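PDB 5GKV: esterase A from Caulobacter crescentus, which probably hydrolyses ester bonds as a serine hydrolase of the beta-lactamase and penicillin-binding-protein family. Local coordinates for residues Q33-D37 with G38-G42; D140-I143 with W144-W147; R275-G278 with A279-H282. All coordinates share one frame; numbering follows the deposited sequence.

Contact 1: Q33-D37 with G38-G42; sequences QNFAD and GGELG
E40 lies over one face of the F35 ring. Its CB starts the contact, 3.5 Å from F35 CD1. CG comes next and stands almost on the ring normal, 3.8 Å from the centroid of the F35 ring, as a CH-pi contact. CG also touches the backbone, 3.5 Å from N34 O. The chain then bends at chi2 (-79°), which turns the carboxylate off the ring and back toward N34. There OE2 approaches N34 CB at 3.8 Å. A water joins the two polar ends: it donates to E40 OE2 at 2.6 Å and accepts from N34 ND2 at 2.9 Å. OE2 also hydrogen-bonds Y360 OH, and OE1 makes a salt bridge to R374. This buried carboxylate is therefore held on both oxygens, and its neighbours would probably favour the charged form. N34 OD1 in turn hydrogen-bonds R377.

The backbone turns sharply between the two segments. G39 N makes a weak hydrogen bond to A36 O at 3.3 Å. G39 CA makes a CA-H...O contact with N34 O at 3.3 Å. D37 and G38 form a tight turn of positive phi in the loop from helix 25-35 to strand 42-49, a helix-to-sheet link of the beta-lactamase-like fold.

Contact 2: D140-I143 with W144-W147; sequences DPAI and WFDW
The W144 indole has the methyl CG2 of I143 over one face. CG2 sits 4.1 Å from the centroid of the five-membered ring of W144, almost on its normal, and makes a CH-pi contact with this immediate neighbour in sequence. P141 O approaches the same ring system obliquely, 3.4 Å from W144 CD1. The indole also meets the rings of F135 and Y176 at inclined angles, and its NE1 donates to the carbonyl of W245. The F145 ring has A142 O at its edge, near the ring plane. A142 CB lies beside the same ring, 4.4 Å from F145 CD2.

I143 places CG1 opposite its own backbone N (chi1 -171°). CG2 is then left between the N and the carbonyl carbon, on the side of the W144 indole. The I143 side chain also packs on A149, T150 and K153 of helix 147-156.

The backbone winds tightly. F145 N hydrogen-bonds A142 O at 3.0 Å, and D146 N hydrogen-bonds I143 O at 2.8 Å. Both are i to i+3 bonds, which makes this a 3-10 turn. Both donors lie well above the carbonyl planes they address, the second by 49°. Before this, D140 to I143 form a type I beta turn. D140 OD1 accepts from A142 N at 2.8 Å in an almost straight bond, from above the carboxylate plane. This is an Asx turn. D146 stands at the N-cap of the next helix, and its OD1 accepts from A149 N. The whole is an Asx turn overlapping a type I beta turn, then a 3-10 turn and an N-cap that lead the chain into helix 147-156.

Contact 3: R275-G278 with A279-H282; sequences RLMG and ALAH
R275 opens the contact through its backbone: its O accepts from A279 N at 3.1 Å, an i to i+4 helix bond. Its guanidinium reaches elsewhere. It makes a salt bridge to D287 and hydrogen-bonds the carbonyls of L202 and G203.

L276 follows. Its O takes a weak second hydrogen bond from the same A279 N at 3.2 Å, and A279 CB lies 3.4 Å from L276 O. The L276 side chain packs on L88 of helix 82-95.

M277 carries the side-chain part of the contact. Its chain is bent at chi2 (-55°), which places SD 4.1 Å from L280 CD1, three residues on. The two side chains run at a slant to each other. L280 is extended past CG (chi2 -174°), which carries CD1 out to the sulfur. M277 also packs on A348 and A350 of strand 347-351, while L280 packs on L88 and F322. M277 O accepts a weak hydrogen bond from A281 N at 3.0 Å.

G278 ends the segment. Its O takes another weak hydrogen bond from A281 N, and H282 CB lies 3.3 Å from G278 O. A281 N is thus shared between two carbonyls, one an i to i+4 bond and the other i to i+3. Such tightening is characteristic of a helix near its C-terminus. It lies in the last turn of helix 270-281, which packs on helix 82-95 and on strand 347-351.

The three contacts follow one another along the chain and do not touch. Contact 1 and contact 2 have centres 36 Å apart. Contact 3 is 28 Å from contact 1 and 33 Å from contact 2, again between centres. Contacts 2 and 3 lie on opposite sides of the chain's centre. Contact 1 leads into strand 42-49 and contact 3 packs on strand 347-351, so both border the central antiparallel sheet. Contact 1 follows helix 25-35, contact 3 lies in the last turn of helix 270-281, and contact 2 leads into helix 147-156. Contact 3 also packs on helix 82-95, at whose start the sequence carries an S-x-x-K motif. In this family that motif probably holds the nucleophilic serine.

Contact 1: Q33-D37 with G38-G42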
# COMPACT_ATOMS: atom_id res chain seq x y z
N GLN A 33 14.14 12.55 -16.72
CA GLN A 33 14.52 13.68 -15.87
C GLN A 33 14.62 13.28 -14.40
O GLN A 33 15.48 13.82 -13.69
CB GLN A 33 13.55 14.84 -16.04
CG GLN A 33 14.00 16.13 -15.32
CD GLN A 33 15.17 16.79 -16.04
OE1 GLN A 33 15.22 16.82 -17.27
NE2 GLN A 33 16.12 17.31 -15.27
N ASN A 34 13.74 12.37 -13.92
CA ASN A 34 13.84 11.91 -12.52
C ASN A 34 15.23 11.34 -12.22
O ASN A 34 15.72 11.46 -11.09
CB ASN A 34 12.79 10.83 -12.20
CG ASN A 34 11.39 11.39 -11.99
OD1 ASN A 34 11.21 12.59 -11.83
ND2 ASN A 34 10.39 10.51 -12.02
N PHE A 35 15.87 10.71 -13.21
CA PHE A 35 17.21 10.17 -13.00
C PHE A 35 18.30 11.24 -13.06
O PHE A 35 19.42 10.99 -12.60
CB PHE A 35 17.49 9.06 -14.01
CG PHE A 35 16.73 7.79 -13.74
CD1 PHE A 35 17.31 6.77 -13.00
CD2 PHE A 35 15.42 7.64 -14.19
CE1 PHE A 35 16.62 5.60 -12.72
CE2 PHE A 35 14.70 6.48 -13.91
CZ PHE A 35 15.30 5.44 -13.17
N ALA A 36 18.00 12.42 -13.59
CA ALA A 36 19.01 13.48 -13.68
C ALA A 36 19.40 13.99 -12.30
O ALA A 36 18.59 14.01 -11.36
CB ALA A 36 18.50 14.64 -14.54
N ASP A 37 20.66 14.41 -12.18
CA ASP A 37 21.18 15.01 -10.95
C ASP A 37 20.98 14.09 -9.75
O ASP A 37 20.64 14.52 -8.65
CB ASP A 37 20.55 16.39 -10.70
CG ASP A 37 20.57 17.27 -11.95
OD1 ASP A 37 19.49 17.74 -12.37
OD2 ASP A 37 21.67 17.44 -12.52
N GLY A 38 21.18 12.79 -9.97
CA GLY A 38 21.12 11.81 -8.90
C GLY A 38 19.78 11.70 -8.19
O GLY A 38 19.76 11.48 -6.98
N GLY A 39 18.67 11.81 -8.92
CA GLY A 39 17.38 11.71 -8.25
C GLY A 39 16.93 10.30 -7.93
O GLY A 39 15.95 10.12 -7.18
N GLU A 40 17.62 9.29 -8.47
CA GLU A 40 17.18 7.91 -8.38
C GLU A 40 18.36 7.00 -8.07
O GLU A 40 19.53 7.38 -8.24
CB GLU A 40 16.54 7.43 -9.70
CG GLU A 40 15.27 8.17 -10.10
CD GLU A 40 14.02 7.70 -9.33
OE1 GLU A 40 14.14 7.19 -8.19
OE2 GLU A 40 12.91 7.84 -9.89
N LEU A 41 18.03 5.78 -7.64
CA LEU A 41 18.93 4.64 -7.78
C LEU A 41 18.41 3.79 -8.93
O LEU A 41 18.96 3.84 -10.04
CB LEU A 41 19.04 3.85 -6.48
CG LEU A 41 19.93 2.60 -6.50
CD1 LEU A 41 21.36 2.98 -6.96
CD2 LEU A 41 19.96 1.93 -5.13
N GLY A 42 17.32 3.05 -8.71
CA GLY A 42 16.61 2.41 -9.79
C GLY A 42 15.11 2.59 -9.61
O GLY A 42 14.62 2.84 -8.50
O HOH W 1 11.67 7.86 -12.18
O HOH W 2 19.70 9.17 -10.77

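Contact 2: D140-I143 with W144-W147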
# COMPACT_ATOMS: atom_id res chain seq x y z
N ASP A 140 8.49 -5.18 23.24
CA ASP A 140 9.60 -5.85 22.58
C ASP A 140 9.56 -5.50 21.10
O ASP A 140 8.53 -5.71 20.45
CB ASP A 140 9.49 -7.36 22.79
CG ASP A 140 10.61 -8.16 22.11
OD1 ASP A 140 11.38 -7.60 21.30
OD2 ASP A 140 10.70 -9.38 22.38
N PRO A 141 10.65 -4.96 20.52
CA PRO A 141 10.62 -4.59 19.09
C PRO A 141 10.52 -5.77 18.14
O PRO A 141 10.28 -5.55 16.94
CB PRO A 141 11.94 -3.84 18.90
CG PRO A 141 12.33 -3.38 20.28
CD PRO A 141 11.86 -4.47 21.19
N ALA A 142 10.68 -7.01 18.61
CA ALA A 142 10.51 -8.18 17.75
C ALA A 142 9.10 -8.75 17.80
O ALA A 142 8.85 -9.79 17.17
CB ALA A 142 11.52 -9.27 18.12
N ILE A 143 8.18 -8.10 18.52
CA ILE A 143 6.82 -8.61 18.62
C ILE A 143 6.21 -8.75 17.23
O ILE A 143 5.44 -9.69 16.98
CB ILE A 143 5.94 -7.72 19.52
CG1 ILE A 143 4.59 -8.39 19.79
CG2 ILE A 143 5.74 -6.35 18.90
CD1 ILE A 143 3.70 -7.63 20.77
N TRP A 144 6.58 -7.86 16.31
CA TRP A 144 5.99 -7.84 14.98
C TRP A 144 6.22 -9.15 14.22
O TRP A 144 5.45 -9.49 13.33
CB TRP A 144 6.55 -6.66 14.18
CG TRP A 144 6.43 -5.30 14.87
CD1 TRP A 144 7.45 -4.56 15.40
CD2 TRP A 144 5.23 -4.55 15.09
NE1 TRP A 144 6.96 -3.38 15.92
CE2 TRP A 144 5.59 -3.35 15.75
CE3 TRP A 144 3.87 -4.77 14.79
CZ2 TRP A 144 4.66 -2.38 16.11
CZ3 TRP A 144 2.94 -3.80 15.15
CH2 TRP A 144 3.34 -2.62 15.81
N PHE A 145 7.28 -9.90 14.57
CA PHE A 145 7.54 -11.19 13.94
C PHE A 145 6.75 -12.33 14.55
O PHE A 145 6.87 -13.48 14.09
CB PHE A 145 9.04 -11.51 14.00
CG PHE A 145 9.88 -10.58 13.19
CD1 PHE A 145 10.00 -10.75 11.82
CD2 PHE A 145 10.54 -9.52 13.80
CE1 PHE A 145 10.77 -9.89 11.07
CE2 PHE A 145 11.32 -8.65 13.05
CZ PHE A 145 11.43 -8.83 11.69
N ASP A 146 5.93 -12.06 15.56
CA ASP A 146 5.07 -13.04 16.21
C ASP A 146 3.64 -12.58 15.95
O ASP A 146 3.09 -11.80 16.73
CB ASP A 146 5.39 -13.13 17.70
CG ASP A 146 4.52 -14.15 18.43
OD1 ASP A 146 3.45 -14.55 17.92
OD2 ASP A 146 4.91 -14.55 19.54
N TRP A 147 3.05 -13.09 14.86
CA TRP A 147 1.70 -12.67 14.45
C TRP A 147 0.72 -12.72 15.62
O TRP A 147 0.01 -11.74 15.89
CB TRP A 147 1.20 -13.55 13.30
CG TRP A 147 -0.12 -13.06 12.78
CD1 TRP A 147 -1.36 -13.45 13.18
CD2 TRP A 147 -0.31 -12.07 11.77
NE1 TRP A 147 -2.32 -12.77 12.47
CE2 TRP A 147 -1.70 -11.91 11.60
CE3 TRP A 147 0.56 -11.30 10.99
CZ2 TRP A 147 -2.24 -11.00 10.69
CZ3 TRP A 147 0.03 -10.41 10.08
CH2 TRP A 147 -1.36 -10.27 9.93

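Contact 3: R275-G278 with A279-H282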
# COMPACT_ATOMS: atom_id res chain seq x y z
N ARG A 275 -1.38 -3.60 -13.10
CA ARG A 275 -2.39 -4.54 -13.58
C ARG A 275 -3.43 -4.81 -12.50
O ARG A 275 -4.64 -4.82 -12.79
CB ARG A 275 -1.71 -5.84 -14.03
CG ARG A 275 -0.81 -5.66 -15.24
CD ARG A 275 -0.12 -6.97 -15.64
NE ARG A 275 -1.10 -8.01 -15.89
CZ ARG A 275 -0.87 -9.32 -15.71
NH1 ARG A 275 0.32 -9.74 -15.28
NH2 ARG A 275 -1.84 -10.20 -15.95
N LEU A 276 -3.00 -5.01 -11.25
CA LEU A 276 -3.95 -5.29 -10.18
C LEU A 276 -4.89 -4.11 -9.95
O LEU A 276 -6.12 -4.27 -9.91
CB LEU A 276 -3.20 -5.66 -8.89
CG LEU A 276 -4.11 -6.02 -7.69
CD1 LEU A 276 -4.94 -7.26 -8.00
CD2 LEU A 276 -3.28 -6.24 -6.45
N MET A 277 -4.32 -2.90 -9.79
CA MET A 277 -5.17 -1.73 -9.66
C MET A 277 -5.96 -1.47 -10.94
O MET A 277 -7.06 -0.91 -10.88
CB MET A 277 -4.34 -0.49 -9.31
CG MET A 277 -3.58 -0.58 -7.99
SD MET A 277 -4.61 -0.97 -6.56
CE MET A 277 -5.33 0.66 -6.29
N GLY A 278 -5.42 -1.88 -12.09
CA GLY A 278 -6.15 -1.76 -13.35
C GLY A 278 -7.48 -2.50 -13.33
O GLY A 278 -8.47 -2.03 -13.89
N ALA A 279 -7.51 -3.67 -12.68
CA ALA A 279 -8.77 -4.39 -12.54
C ALA A 279 -9.80 -3.55 -11.78
O ALA A 279 -10.98 -3.53 -12.15
CB ALA A 279 -8.55 -5.73 -11.85
N LEU A 280 -9.37 -2.86 -10.72
CA LEU A 280 -10.26 -1.96 -9.99
C LEU A 280 -10.65 -0.73 -10.81
O LEU A 280 -11.67 -0.09 -10.51
CB LEU A 280 -9.61 -1.53 -8.67
CG LEU A 280 -9.04 -2.65 -7.81
CD1 LEU A 280 -8.56 -2.09 -6.45
CD2 LEU A 280 -10.10 -3.73 -7.60
N ALA A 281 -9.87 -0.38 -11.84
CA ALA A 281 -10.23 0.72 -12.73
C ALA A 281 -11.11 0.29 -13.90
O ALA A 281 -11.60 1.15 -14.64
CB ALA A 281 -8.97 1.40 -13.30
N HIS A 282 -11.31 -1.01 -14.09
CA HIS A 282 -11.94 -1.58 -15.28
C HIS A 282 -12.98 -2.63 -14.88
O HIS A 282 -12.97 -3.78 -15.32
CB HIS A 282 -10.87 -2.18 -16.20
CG HIS A 282 -11.38 -2.58 -17.55
ND1 HIS A 282 -12.20 -1.77 -18.31
CD2 HIS A 282 -11.18 -3.70 -18.28
CE1 HIS A 282 -12.48 -2.37 -19.45
NE2 HIS A 282 -11.88 -3.55 -19.46